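Local coordinates for putative beta-glucosidase (Bifidobacterium adolescentis, PDB 5WAB), which hydrolyses beta-glucosidic linkages as a glycoside hydrolase family 3 enzyme, and may also release terminal arabinopyranose from ginsenoside Rb2, at residues E135-V140 / V188-P193; W194-S199 / W223-I228; V104-G109 / G149-H154; V110-N115 / E178-A183; P72-L77 / E123-D128. One frame throughout, in Å; residues are numbered along the deposited sequence.

Contact 1 of 5, residues E135-V140 / V188-P193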
# COMPACT_ATOMS: atom_id res chain seq x y z
N GLU A 135 -7.68 -1.05 -0.76
CA GLU A 135 -7.29 0.33 -1.07
C GLU A 135 -6.72 0.44 -2.48
O GLU A 135 -7.23 1.21 -3.30
CB GLU A 135 -6.28 0.83 -0.05
CG GLU A 135 -6.89 1.23 1.28
CD GLU A 135 -5.89 1.87 2.19
OE1 GLU A 135 -4.75 1.37 2.27
OE2 GLU A 135 -6.24 2.89 2.82
N ALA A 136 -5.67 -0.33 -2.77
CA ALA A 136 -4.96 -0.16 -4.03
C ALA A 136 -5.80 -0.54 -5.24
O ALA A 136 -5.45 -0.16 -6.36
CB ALA A 136 -3.67 -0.97 -4.01
N VAL A 137 -6.90 -1.27 -5.04
CA VAL A 137 -7.78 -1.62 -6.15
C VAL A 137 -8.35 -0.36 -6.80
O VAL A 137 -8.68 -0.37 -7.99
CB VAL A 137 -8.91 -2.56 -5.68
CG1 VAL A 137 -9.82 -1.84 -4.68
CG2 VAL A 137 -9.72 -3.10 -6.86
N GLY A 138 -8.45 0.73 -6.04
CA GLY A 138 -8.92 1.98 -6.62
C GLY A 138 -8.03 2.49 -7.73
O GLY A 138 -8.51 3.10 -8.69
N ILE A 139 -6.72 2.25 -7.63
CA ILE A 139 -5.80 2.66 -8.69
C ILE A 139 -6.07 1.86 -9.96
O ILE A 139 -6.14 2.42 -11.06
CB ILE A 139 -4.34 2.52 -8.23
CG1 ILE A 139 -4.07 3.46 -7.06
CG2 ILE A 139 -3.39 2.84 -9.36
CD1 ILE A 139 -4.25 4.93 -7.41
N VAL A 140 -6.19 0.53 -9.83
CA VAL A 140 -6.42 -0.32 -11.00
C VAL A 140 -7.76 0.00 -11.66
O VAL A 140 -7.84 0.25 -12.87
CB VAL A 140 -6.34 -1.81 -10.60
CG1 VAL A 140 -6.70 -2.69 -11.77
CG2 VAL A 140 -4.95 -2.14 -10.07
N VAL A 188 -6.89 -8.82 -8.54
CA VAL A 188 -7.03 -9.61 -9.76
C VAL A 188 -8.48 -10.05 -9.95
O VAL A 188 -9.01 -10.05 -11.06
CB VAL A 188 -6.08 -10.82 -9.74
CG1 VAL A 188 -6.53 -11.88 -10.73
CG2 VAL A 188 -4.65 -10.40 -10.05
N LYS A 189 -9.13 -10.46 -8.86
CA LYS A 189 -10.50 -10.94 -8.97
C LYS A 189 -11.51 -9.80 -9.03
O LYS A 189 -12.51 -9.89 -9.75
CB LYS A 189 -10.82 -11.88 -7.81
CG LYS A 189 -10.13 -13.22 -7.92
CD LYS A 189 -10.41 -14.08 -6.71
CE LYS A 189 -9.84 -15.47 -6.89
NZ LYS A 189 -9.93 -16.28 -5.64
N THR A 190 -11.28 -8.70 -8.30
CA THR A 190 -12.27 -7.63 -8.28
C THR A 190 -12.12 -6.74 -9.50
O THR A 190 -13.09 -6.50 -10.22
CB THR A 190 -12.16 -6.82 -7.00
OG1 THR A 190 -12.34 -7.70 -5.89
CG2 THR A 190 -13.23 -5.71 -6.97
N ALA A 191 -10.92 -6.23 -9.73
CA ALA A 191 -10.67 -5.57 -10.99
C ALA A 191 -9.97 -6.63 -11.83
O ALA A 191 -10.09 -7.82 -11.54
CB ALA A 191 -9.84 -4.30 -10.78
N GLN A 192 -9.21 -6.23 -12.80
CA GLN A 192 -8.52 -7.21 -13.63
C GLN A 192 -7.40 -6.43 -14.27
O GLN A 192 -7.57 -5.90 -15.38
CB GLN A 192 -9.44 -7.86 -14.67
CG GLN A 192 -10.23 -9.09 -14.19
CD GLN A 192 -9.39 -10.37 -14.14
OE1 GLN A 192 -8.30 -10.44 -14.71
NE2 GLN A 192 -9.90 -11.39 -13.45
N PRO A 193 -6.26 -6.31 -13.60
CA PRO A 193 -5.20 -5.45 -14.14
C PRO A 193 -4.73 -5.99 -15.47
O PRO A 193 -4.49 -7.19 -15.63
CB PRO A 193 -4.11 -5.53 -13.07
CG PRO A 193 -4.76 -6.16 -11.87
CD PRO A 193 -5.84 -7.03 -12.40
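Val140 sets its CG1 methyl against the corner where the chain leaves helix 182-190, overlapping both Ala191 and Pro193. With CG1 anti to the backbone N (chi1 175°), the methyl comes to 3.7 Å from Ala191 CB. It also lies 4.0 Å from Pro193 CG, on the pyrrolidine ring. One helical turn earlier, Val137 offers CG2 to the same alanine, its CG2 lying 4.1 Å from Ala191 CB, with Thr190 CG2 a looser neighbour. The CB of Ala191 is thus shared between two valine methyls, and no hydrogen bond crosses the interface. Ala191 is also where the backbone gives up helical torsions, so the chain turns away just as it meets the valines. Gln192 points away from them; its amide is bound instead to Glu226 N and Gly224 O, linking the turn to the loop before strand 228-230. The contact is plain apolar packing between the end of helix 182-190 and the flank of helix 129-144. Ile187 touches Ala136, Val137, Val140 and Pro193 from the body of helix 182-190, while on the sheet side Val140 and Pro193 both rest on Thr150 of strand 149-155.

Contact 2 of 5, residues W194-S199 / W223-I228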
# COMPACT_ATOMS: atom_id res chain seq x y z
N TRP A 194 -4.62 -5.09 -16.45
CA TRP A 194 -4.23 -5.55 -17.77
C TRP A 194 -2.79 -6.04 -17.79
O TRP A 194 -2.39 -6.74 -18.73
CB TRP A 194 -4.48 -4.43 -18.79
CG TRP A 194 -5.95 -4.04 -18.86
CD1 TRP A 194 -7.01 -4.71 -18.31
CD2 TRP A 194 -6.52 -2.89 -19.52
NE1 TRP A 194 -8.19 -4.06 -18.57
CE2 TRP A 194 -7.92 -2.94 -19.32
CE3 TRP A 194 -5.98 -1.83 -20.26
CZ2 TRP A 194 -8.78 -1.97 -19.83
CZ3 TRP A 194 -6.84 -0.88 -20.77
CH2 TRP A 194 -8.22 -0.95 -20.55
N THR A 195 -2.01 -5.73 -16.75
CA THR A 195 -0.60 -6.06 -16.68
C THR A 195 -0.23 -6.30 -15.22
O THR A 195 -0.77 -5.66 -14.32
CB THR A 195 0.25 -4.94 -17.31
OG1 THR A 195 0.05 -4.94 -18.73
CG2 THR A 195 1.72 -5.12 -17.02
N ILE A 196 0.66 -7.27 -15.00
CA ILE A 196 1.24 -7.54 -13.69
C ILE A 196 2.75 -7.57 -13.85
O ILE A 196 3.26 -8.09 -14.85
CB ILE A 196 0.72 -8.87 -13.10
CG1 ILE A 196 -0.74 -8.72 -12.67
CG2 ILE A 196 1.59 -9.33 -11.93
CD1 ILE A 196 -1.29 -9.94 -11.99
N MET A 197 3.47 -7.00 -12.88
CA MET A 197 4.93 -7.03 -12.86
C MET A 197 5.40 -8.00 -11.79
O MET A 197 5.03 -7.85 -10.62
CB MET A 197 5.52 -5.65 -12.61
CG MET A 197 7.05 -5.65 -12.60
SD MET A 197 7.77 -4.01 -12.41
CE MET A 197 6.71 -3.04 -13.48
N CYS A 198 6.21 -8.97 -12.18
CA CYS A 198 6.77 -9.90 -11.21
C CYS A 198 7.95 -9.26 -10.49
O CYS A 198 8.53 -8.27 -10.95
CB CYS A 198 7.20 -11.20 -11.89
SG CYS A 198 8.85 -11.11 -12.65
N SER A 199 8.31 -9.84 -9.35
CA SER A 199 9.38 -9.31 -8.51
C SER A 199 10.73 -9.88 -8.94
O SER A 199 10.83 -10.88 -9.64
CB SER A 199 9.11 -9.63 -7.04
OG SER A 199 9.03 -11.03 -6.84
N TRP A 223 -6.89 -18.14 -9.71
CA TRP A 223 -7.51 -16.83 -9.53
C TRP A 223 -8.23 -16.30 -10.76
O TRP A 223 -9.04 -15.38 -10.64
CB TRP A 223 -6.46 -15.80 -9.10
CG TRP A 223 -5.80 -16.05 -7.77
CD1 TRP A 223 -6.14 -17.01 -6.86
CD2 TRP A 223 -4.70 -15.33 -7.21
NE1 TRP A 223 -5.31 -16.92 -5.76
CE2 TRP A 223 -4.42 -15.90 -5.95
CE3 TRP A 223 -3.92 -14.25 -7.65
CZ2 TRP A 223 -3.39 -15.43 -5.13
CZ3 TRP A 223 -2.90 -13.79 -6.82
CH2 TRP A 223 -2.64 -14.38 -5.58
N GLY A 224 -7.95 -16.85 -11.95
CA GLY A 224 -8.59 -16.35 -13.15
C GLY A 224 -8.03 -15.04 -13.69
O GLY A 224 -8.78 -14.25 -14.26
N TYR A 225 -6.73 -14.80 -13.52
CA TYR A 225 -6.12 -13.60 -14.07
C TYR A 225 -6.14 -13.66 -15.59
O TYR A 225 -5.69 -14.64 -16.20
CB TYR A 225 -4.69 -13.45 -13.57
CG TYR A 225 -3.94 -12.27 -14.15
CD1 TYR A 225 -4.41 -10.98 -13.97
CD2 TYR A 225 -2.77 -12.46 -14.86
CE1 TYR A 225 -3.73 -9.90 -14.50
CE2 TYR A 225 -2.08 -11.39 -15.39
CZ TYR A 225 -2.57 -10.12 -15.21
OH TYR A 225 -1.88 -9.05 -15.73
N GLU A 226 -6.67 -12.61 -16.22
CA GLU A 226 -6.85 -12.59 -17.66
C GLU A 226 -5.79 -11.78 -18.39
O GLU A 226 -5.77 -11.76 -19.62
CB GLU A 226 -8.23 -12.03 -18.00
CG GLU A 226 -9.39 -12.81 -17.40
CD GLU A 226 -10.73 -12.12 -17.63
OE1 GLU A 226 -10.74 -10.90 -17.88
OE2 GLU A 226 -11.76 -12.81 -17.55
N GLY A 227 -4.89 -11.12 -17.66
CA GLY A 227 -3.97 -10.17 -18.22
C GLY A 227 -2.60 -10.73 -18.51
O GLY A 227 -2.41 -11.94 -18.64
N ILE A 228 -1.63 -9.83 -18.55
CA ILE A 228 -0.26 -10.12 -18.94
C ILE A 228 0.65 -10.02 -17.72
O ILE A 228 0.36 -9.27 -16.77
CB ILE A 228 0.17 -9.11 -20.03
CG1 ILE A 228 -0.54 -9.42 -21.34
CG2 ILE A 228 1.67 -9.02 -20.19
CD1 ILE A 228 -0.71 -10.89 -21.56
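Ile228 O is the polar centre here, gripped by two donors. Ile196 N reaches it at 2.7 Å in the plane of the carbonyl, and the hydroxyl of Tyr225 approaches from above that plane, with a very short Tyr225 OH to Ile228 O distance of 2.5 Å. On the other side of the same residue, Ile228 N donates to Trp194 O at 3.2 Å, standing well out of the carbonyl plane. The two backbone bonds reach from Ile228 to the residues before and after Thr195, the pattern of a parallel bridge, and Thr195 CA adds a C-H...O contact to Ile228 O.

Tyr225 and Ile196 meet tip to tip. The isoleucine runs out with CG1 beside its backbone N and CD1 extended (chi2 -176°), which puts CD1 over one face of the phenol ring, 3.5 Å from the Tyr225 centroid, as a CH-pi contact. Gly227 N lies over the centre of the opposite face, so the ring is held between methyl and peptide; a CB on Gly227 would collide with the hydroxyl. Tyr225 CG is anti to the backbone N (chi1 177°), and this swings the ring toward the strand.

Farther out, the Tyr225 hydroxyl also has Pro193 O as a hydrogen-bond partner. Val188 of helix 182-190 touches both Ile196 and Tyr225, while Leu284 and Met281 of helix 271-292 pack on Thr195 and Ile228, where strand 195-198 receives strand 228-230 at the end of the five-stranded parallel sheet.

Contact 3 of 5, residues V104-G109 / G149-H154; sequences VILGPG and GTSLKH
Two neighbouring strands of the five-stranded parallel sheet of the GH3 N-terminal domain meet here, 102-106 and 149-155, joined in the chain by helix 129-144 as a beta-alpha-beta unit. Ile105 N donates to Gly149 O at 2.9 Å and nearly straight (163°). Val104 lays CG1 beside the next carbonyl, 3.4 Å from Thr150 O. Beyond this the first strand breaks its regular course: Leu106 is the centre of an inverse gamma turn, and the peptide between Gly107 and Pro108 is cis. The pairing nevertheless resumes, Ser151 N donating to Gly107 O at 2.8 Å and Lys153 N to Pro108 O at 3.0 Å. Leu106 meanwhile brings CD2 to 3.7 Å from Ser151 CB.

The strands belong to a domain of the TIM-barrel clan, in which the active site gathers at the C-terminal ends of the strands. Lys153 and His154 stand at that end and probably correspond to the Lys-His pair that in GH3 relatives contacts the sugar; a glycerol hydrogen-bonded to His154 NE2, and weakly to Lys153 NZ, is consistent with such a pocket. Lys153 CD lies 3.3 Å from Leu106 O; the bend at chi3 (66°) beyond it then directs CE and NZ, and NZ makes a weak bond to that carbonyl and a salt bridge to Glu123 OE2. An alanine here would remove the ammonium group and the methylenes lying on Leu106 O, and would probably leave the Glu123 carboxylate less firmly placed beside the pocket. His154 turns the corner after the strand, one face of its imidazole against Lys153 CG and its ND1 hydrogen-bonded to Tyr124 OH.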
# COMPACT_ATOMS: atom_id res chain seq x y z
N VAL A 104 0.29 1.96 -20.51
CA VAL A 104 0.31 1.28 -19.22
C VAL A 104 1.13 2.12 -18.25
O VAL A 104 2.24 2.54 -18.58
CB VAL A 104 0.90 -0.14 -19.33
CG1 VAL A 104 0.80 -0.86 -17.99
CG2 VAL A 104 0.21 -0.94 -20.43
N ILE A 105 0.57 2.37 -17.07
CA ILE A 105 1.28 3.05 -15.99
C ILE A 105 1.67 2.00 -14.96
O ILE A 105 0.83 1.18 -14.55
CB ILE A 105 0.43 4.18 -15.40
CG1 ILE A 105 1.22 4.97 -14.36
CG2 ILE A 105 -0.89 3.67 -14.82
CD1 ILE A 105 0.63 6.33 -14.07
N LEU A 106 2.94 2.00 -14.55
CA LEU A 106 3.53 0.86 -13.83
C LEU A 106 3.25 0.98 -12.33
O LEU A 106 4.11 1.36 -11.53
CB LEU A 106 5.02 0.76 -14.12
CG LEU A 106 5.36 0.54 -15.60
CD1 LEU A 106 6.87 0.50 -15.82
CD2 LEU A 106 4.70 -0.73 -16.10
N GLY A 107 2.04 0.61 -11.96
CA GLY A 107 1.63 0.62 -10.57
C GLY A 107 0.23 0.07 -10.46
O GLY A 107 -0.40 -0.27 -11.47
N PRO A 108 -0.29 -0.05 -9.23
CA PRO A 108 0.40 0.29 -7.99
C PRO A 108 1.18 -0.89 -7.40
O PRO A 108 1.04 -2.02 -7.87
CB PRO A 108 -0.75 0.70 -7.07
CG PRO A 108 -1.88 -0.21 -7.51
CD PRO A 108 -1.69 -0.44 -9.00
N GLY A 109 2.00 -0.61 -6.38
CA GLY A 109 2.73 -1.64 -5.67
C GLY A 109 1.97 -2.00 -4.40
O GLY A 109 1.54 -1.12 -3.66
N GLY A 149 -3.94 0.98 -19.17
CA GLY A 149 -3.56 -0.15 -18.35
C GLY A 149 -2.74 0.22 -17.13
O GLY A 149 -2.08 1.26 -17.09
N THR A 150 -2.79 -0.64 -16.13
CA THR A 150 -1.96 -0.55 -14.93
C THR A 150 -1.04 -1.77 -14.87
O THR A 150 -1.09 -2.65 -15.73
CB THR A 150 -2.80 -0.47 -13.65
OG1 THR A 150 -3.50 -1.71 -13.46
CG2 THR A 150 -3.78 0.66 -13.72
N SER A 151 -0.22 -1.82 -13.83
CA SER A 151 0.71 -2.93 -13.63
C SER A 151 0.80 -3.22 -12.12
O SER A 151 1.64 -2.65 -11.42
CB SER A 151 2.07 -2.61 -14.24
OG SER A 151 2.86 -3.78 -14.36
N LEU A 152 -0.07 -4.10 -11.64
CA LEU A 152 0.02 -4.60 -10.27
C LEU A 152 1.41 -5.15 -10.03
O LEU A 152 1.83 -6.11 -10.69
CB LEU A 152 -1.04 -5.68 -10.05
CG LEU A 152 -1.36 -6.08 -8.61
CD1 LEU A 152 -1.78 -4.86 -7.81
CD2 LEU A 152 -2.46 -7.14 -8.61
N LYS A 153 2.15 -4.54 -9.10
CA LYS A 153 3.60 -4.55 -9.15
C LYS A 153 4.23 -5.45 -8.10
O LYS A 153 3.84 -5.43 -6.92
CB LYS A 153 4.14 -3.12 -9.00
CG LYS A 153 5.18 -2.78 -10.05
CD LYS A 153 5.41 -1.28 -10.15
CE LYS A 153 6.04 -0.70 -8.91
NZ LYS A 153 6.44 0.71 -9.17
N HIS A 154 5.22 -6.23 -8.56
CA HIS A 154 6.16 -7.04 -7.78
C HIS A 154 5.49 -8.25 -7.15
O HIS A 154 5.48 -8.41 -5.92
CB HIS A 154 6.87 -6.18 -6.73
CG HIS A 154 7.44 -4.92 -7.29
ND1 HIS A 154 7.56 -3.77 -6.55
CD2 HIS A 154 7.90 -4.63 -8.53
CE1 HIS A 154 8.08 -2.82 -7.30
NE2 HIS A 154 8.29 -3.31 -8.51

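Contact 4 of 5, residues V110-N115 / E178-A183; sequences VNIKRN and EIYFPA
A water oxygen is the best-held polar atom between these segments, and two bonds grip it: the water donates to Val110 O at 2.8 Å and to Tyr180 O at 3.0 Å. Both its protons are used in this way, tying two backbone carbonyls that could not bond to each other. Without a direct hydrogen bond between the segments, the rest is packing centred on Ile112. Its CG1, beside the backbone N (chi1 -65°), runs to 3.2 Å from Ile179 O, a close approach of methylene to carbonyl. The other branch meets its counterpart methyl, Ile112 CG2 lying 3.9 Å from Ile179 CG2, and the two side chains cross at about a right angle.

Tyr180 also crosses Ile112 roughly at right angles, its CD1 3.8 Å from Ile112 CB, while Ile179 CG2 sits over the centre of the tyrosine ring. At the far end of that ring, Tyr180 OH touches Arg114 CD at 3.5 Å. The arginine extends past it, its guanidinium plane turned 54° from the ring, to a salt bridge with Glu522 and a cation-pi contact with Tyr520. An alanine in place of Tyr180 would remove the ring that meets Ile112 and the arginine chain, and would probably leave both less firmly positioned. Val110 and Ala183 complete the contact, CB facing CB at 4.4 Å.

The loop after strand 102-106 thus lies against the junction of helices 173-180 and 182-190, with helix 129-144 alongside: Ala136 touches Val110, and Ala132 touches Ala183.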
# COMPACT_ATOMS: atom_id res chain seq x y z
N VAL A 110 1.77 -3.30 -4.19
CA VAL A 110 0.94 -3.78 -3.09
C VAL A 110 1.69 -4.76 -2.20
O VAL A 110 1.08 -5.50 -1.44
CB VAL A 110 -0.38 -4.39 -3.61
CG1 VAL A 110 -1.20 -3.36 -4.34
CG2 VAL A 110 -0.13 -5.59 -4.51
N ASN A 111 3.02 -4.77 -2.26
CA ASN A 111 3.79 -5.67 -1.41
C ASN A 111 3.55 -5.37 0.06
O ASN A 111 3.42 -4.22 0.47
CB ASN A 111 5.28 -5.58 -1.72
CG ASN A 111 5.62 -6.04 -3.12
OD1 ASN A 111 6.04 -5.24 -3.96
ND2 ASN A 111 5.43 -7.32 -3.39
N ILE A 112 3.45 -6.44 0.86
CA ILE A 112 3.24 -6.31 2.29
C ILE A 112 4.46 -5.67 2.93
O ILE A 112 5.61 -6.03 2.63
CB ILE A 112 2.94 -7.68 2.91
CG1 ILE A 112 1.62 -8.22 2.36
CG2 ILE A 112 2.91 -7.60 4.42
CD1 ILE A 112 0.44 -7.31 2.61
N LYS A 113 4.22 -4.69 3.82
CA LYS A 113 5.28 -4.10 4.63
C LYS A 113 5.55 -5.04 5.79
O LYS A 113 5.05 -4.87 6.91
CB LYS A 113 4.88 -2.71 5.09
CG LYS A 113 4.52 -1.81 3.93
CD LYS A 113 4.20 -0.39 4.34
CE LYS A 113 3.65 0.35 3.12
NZ LYS A 113 3.37 1.79 3.33
N ARG A 114 6.32 -6.09 5.50
CA ARG A 114 6.70 -7.06 6.52
C ARG A 114 7.46 -6.39 7.65
O ARG A 114 7.19 -6.62 8.83
CB ARG A 114 7.53 -8.18 5.90
CG ARG A 114 8.27 -9.06 6.89
CD ARG A 114 9.01 -10.15 6.13
NE ARG A 114 9.63 -11.14 7.01
CZ ARG A 114 10.95 -11.25 7.18
NH1 ARG A 114 11.77 -10.45 6.51
NH2 ARG A 114 11.44 -12.17 8.00
N ASN A 115 8.42 -5.54 7.29
CA ASN A 115 9.24 -4.81 8.23
C ASN A 115 9.28 -3.34 7.81
O ASN A 115 9.54 -3.05 6.63
CB ASN A 115 10.65 -5.40 8.29
CG ASN A 115 11.51 -4.74 9.35
OD1 ASN A 115 11.83 -3.56 9.26
ND2 ASN A 115 11.88 -5.51 10.36
N GLU A 178 -2.03 -16.27 3.11
CA GLU A 178 -2.79 -15.37 3.98
C GLU A 178 -2.21 -13.96 4.06
O GLU A 178 -2.96 -13.02 4.34
CB GLU A 178 -2.90 -15.94 5.40
CG GLU A 178 -3.63 -17.27 5.50
CD GLU A 178 -3.96 -17.64 6.93
OE1 GLU A 178 -4.07 -16.73 7.77
OE2 GLU A 178 -4.09 -18.85 7.22
N ILE A 179 -0.91 -13.78 3.84
CA ILE A 179 -0.25 -12.48 4.01
C ILE A 179 0.11 -11.85 2.67
O ILE A 179 -0.34 -10.75 2.35
CB ILE A 179 0.99 -12.59 4.93
CG1 ILE A 179 0.63 -13.23 6.28
CG2 ILE A 179 1.63 -11.22 5.10
CD1 ILE A 179 -0.40 -12.47 7.09
N TYR A 180 0.92 -12.54 1.87
CA TYR A 180 1.54 -11.90 0.71
C TYR A 180 0.74 -12.04 -0.57
O TYR A 180 1.00 -11.30 -1.53
CB TYR A 180 2.96 -12.47 0.53
CG TYR A 180 3.77 -12.29 1.79
CD1 TYR A 180 4.40 -11.09 2.06
CD2 TYR A 180 3.87 -13.31 2.73
CE1 TYR A 180 5.12 -10.90 3.22
CE2 TYR A 180 4.59 -13.14 3.90
CZ TYR A 180 5.22 -11.93 4.14
OH TYR A 180 5.94 -11.72 5.30
N PHE A 181 -0.26 -12.92 -0.60
CA PHE A 181 -1.10 -13.11 -1.79
C PHE A 181 -2.41 -12.32 -1.76
O PHE A 181 -2.78 -11.77 -2.80
CB PHE A 181 -1.41 -14.60 -1.99
CG PHE A 181 -0.29 -15.38 -2.64
CD1 PHE A 181 0.85 -14.73 -3.10
CD2 PHE A 181 -0.37 -16.76 -2.75
CE1 PHE A 181 1.88 -15.45 -3.70
CE2 PHE A 181 0.66 -17.48 -3.33
CZ PHE A 181 1.78 -16.83 -3.81
N PRO A 182 -3.14 -12.26 -0.63
CA PRO A 182 -4.54 -11.76 -0.69
C PRO A 182 -4.72 -10.40 -1.35
O PRO A 182 -5.75 -10.18 -1.99
CB PRO A 182 -4.96 -11.74 0.78
CG PRO A 182 -4.19 -12.82 1.38
CD PRO A 182 -2.84 -12.76 0.73
N ALA A 183 -3.76 -9.47 -1.19
CA ALA A 183 -3.89 -8.18 -1.86
C ALA A 183 -3.81 -8.34 -3.37
O ALA A 183 -4.59 -7.73 -4.11
CB ALA A 183 -2.80 -7.22 -1.36
O HOH W 1 0.87 -8.30 -1.38

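Contact 5 of 5, residues P72-L77 / E123-D128; sequences PPAAGL and EYWSED
The short helix 74-77, with Pro73 at its N-cap, packs on the loop that leads into helix 129-144 in the GH3 N-terminal domain, and the indole of Trp125 is the surface it meets. Ala74 points its CB at one face of this indole, making a CH-pi contact 3.6 Å from the centroid of the five-membered ring and only 11° off the ring normal. Trp125 starts out away from the helix, but with CG beside the backbone N (chi1 -68°) the ring system folds back beneath the alanine. Leu77 lies alongside the indole and points the same way, its CD2 4.0 Å from Trp125 CH2 at the six-membered end. The same Ala74 CB is crowded by a carbonyl, Tyr124 O, at 3.2 Å. Ala136 and Ile139 of helix 129-144 and Ile86 of helix 83-99 also touch the indole, so the tryptophan joins three helices. Glu123 turns away from helix 74-77 to salt bridges with Lys153 and Arg120. Farther along, Asp128 N-caps helix 129-144 through Leu131 N, and its own backbone N donates to Ser126 OG at 2.8 Å, closing an ST turn.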
# COMPACT_ATOMS: atom_id res chain seq x y z
N PRO A 72 0.14 11.93 -3.67
CA PRO A 72 0.82 11.43 -2.48
C PRO A 72 1.20 9.97 -2.66
O PRO A 72 0.39 9.17 -3.15
CB PRO A 72 -0.23 11.60 -1.36
CG PRO A 72 -1.53 11.75 -2.07
CD PRO A 72 -1.20 12.45 -3.34
N PRO A 73 2.44 9.61 -2.33
CA PRO A 73 2.82 8.20 -2.34
C PRO A 73 1.92 7.37 -1.44
O PRO A 73 1.29 7.87 -0.50
CB PRO A 73 4.26 8.22 -1.81
CG PRO A 73 4.77 9.56 -2.23
CD PRO A 73 3.59 10.50 -2.11
N ALA A 74 1.87 6.07 -1.73
CA ALA A 74 0.90 5.19 -1.09
C ALA A 74 1.07 5.15 0.43
O ALA A 74 0.08 4.97 1.15
CB ALA A 74 1.01 3.79 -1.69
N ALA A 75 2.30 5.31 0.94
CA ALA A 75 2.50 5.32 2.38
C ALA A 75 1.67 6.41 3.05
O ALA A 75 1.33 6.30 4.24
CB ALA A 75 3.98 5.50 2.72
N GLY A 76 1.38 7.48 2.32
CA GLY A 76 0.49 8.51 2.81
C GLY A 76 -0.96 8.22 2.45
O GLY A 76 -1.83 8.25 3.32
N LEU A 77 -1.21 7.92 1.17
CA LEU A 77 -2.59 7.74 0.72
C LEU A 77 -3.27 6.57 1.40
O LEU A 77 -4.50 6.56 1.52
CB LEU A 77 -2.62 7.56 -0.81
CG LEU A 77 -3.99 7.71 -1.47
CD1 LEU A 77 -4.64 9.02 -1.04
CD2 LEU A 77 -3.88 7.67 -2.98
N GLU A 123 6.17 3.39 -1.25
CA GLU A 123 5.44 3.10 -2.48
C GLU A 123 4.40 2.01 -2.31
O GLU A 123 3.66 1.72 -3.25
CB GLU A 123 6.47 2.69 -3.55
CG GLU A 123 6.05 2.70 -5.01
CD GLU A 123 7.25 2.47 -5.92
OE1 GLU A 123 8.39 2.59 -5.41
OE2 GLU A 123 7.09 2.15 -7.11
N TYR A 124 4.31 1.40 -1.12
CA TYR A 124 3.34 0.36 -0.81
C TYR A 124 2.28 0.88 0.15
O TYR A 124 2.34 2.02 0.63
CB TYR A 124 4.04 -0.89 -0.24
CG TYR A 124 5.12 -1.44 -1.14
CD1 TYR A 124 5.06 -1.28 -2.51
CD2 TYR A 124 6.21 -2.13 -0.60
CE1 TYR A 124 6.05 -1.78 -3.33
CE2 TYR A 124 7.20 -2.63 -1.41
CZ TYR A 124 7.11 -2.46 -2.77
OH TYR A 124 8.09 -2.95 -3.58
N TRP A 125 1.30 0.03 0.46
CA TRP A 125 0.08 0.49 1.12
C TRP A 125 -0.02 0.12 2.60
O TRP A 125 -0.29 1.00 3.42
CB TRP A 125 -1.14 -0.04 0.35
CG TRP A 125 -1.25 0.60 -1.01
CD1 TRP A 125 -0.57 0.24 -2.13
CD2 TRP A 125 -2.10 1.70 -1.38
NE1 TRP A 125 -0.92 1.05 -3.18
CE2 TRP A 125 -1.86 1.95 -2.75
CE3 TRP A 125 -3.02 2.49 -0.70
CZ2 TRP A 125 -2.52 2.96 -3.44
CZ3 TRP A 125 -3.68 3.49 -1.39
CH2 TRP A 125 -3.43 3.72 -2.75
N SER A 126 0.18 -1.14 2.98
CA SER A 126 -0.07 -1.50 4.37
C SER A 126 0.75 -2.72 4.77
O SER A 126 1.36 -3.38 3.93
CB SER A 126 -1.57 -1.76 4.62
OG SER A 126 -1.81 -2.23 5.94
N GLU A 127 0.76 -2.99 6.07
CA GLU A 127 1.22 -4.26 6.60
C GLU A 127 0.13 -5.31 6.59
O GLU A 127 0.41 -6.49 6.85
CB GLU A 127 1.70 -4.08 8.05
CG GLU A 127 0.57 -3.86 9.05
CD GLU A 127 1.04 -3.39 10.42
OE1 GLU A 127 1.99 -2.59 10.49
OE2 GLU A 127 0.46 -3.85 11.43
N ASP A 128 -1.12 -4.93 6.30
CA ASP A 128 -2.25 -5.83 6.33
C ASP A 128 -2.70 -6.16 4.92
O ASP A 128 -2.84 -5.25 4.10
CB ASP A 128 -3.41 -5.22 7.12
CG ASP A 128 -4.60 -6.15 7.19
OD1 ASP A 128 -4.51 -7.13 7.95
OD2 ASP A 128 -5.61 -5.91 6.48

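From the N terminus, contact 5 comes first, closing a loop of 45 residues between 72-77 and 123-128. Contacts 3 and 4 open inside that loop and close beyond it, so both cross contact 5; they also cross each other and contact 1, which opens at 135 and closes at 188-193. None of the five nests within another. Contact 2 follows in series, closing the 23-residue excursion from strand 195-198 to strand 228-230. Contacts 2 and 3 join successive strands of the parallel sheet, meeting through Met197 and Leu152, whereas contacts 1, 4 and 5 tie the outer helices and the long loop after strand 102-106 around it.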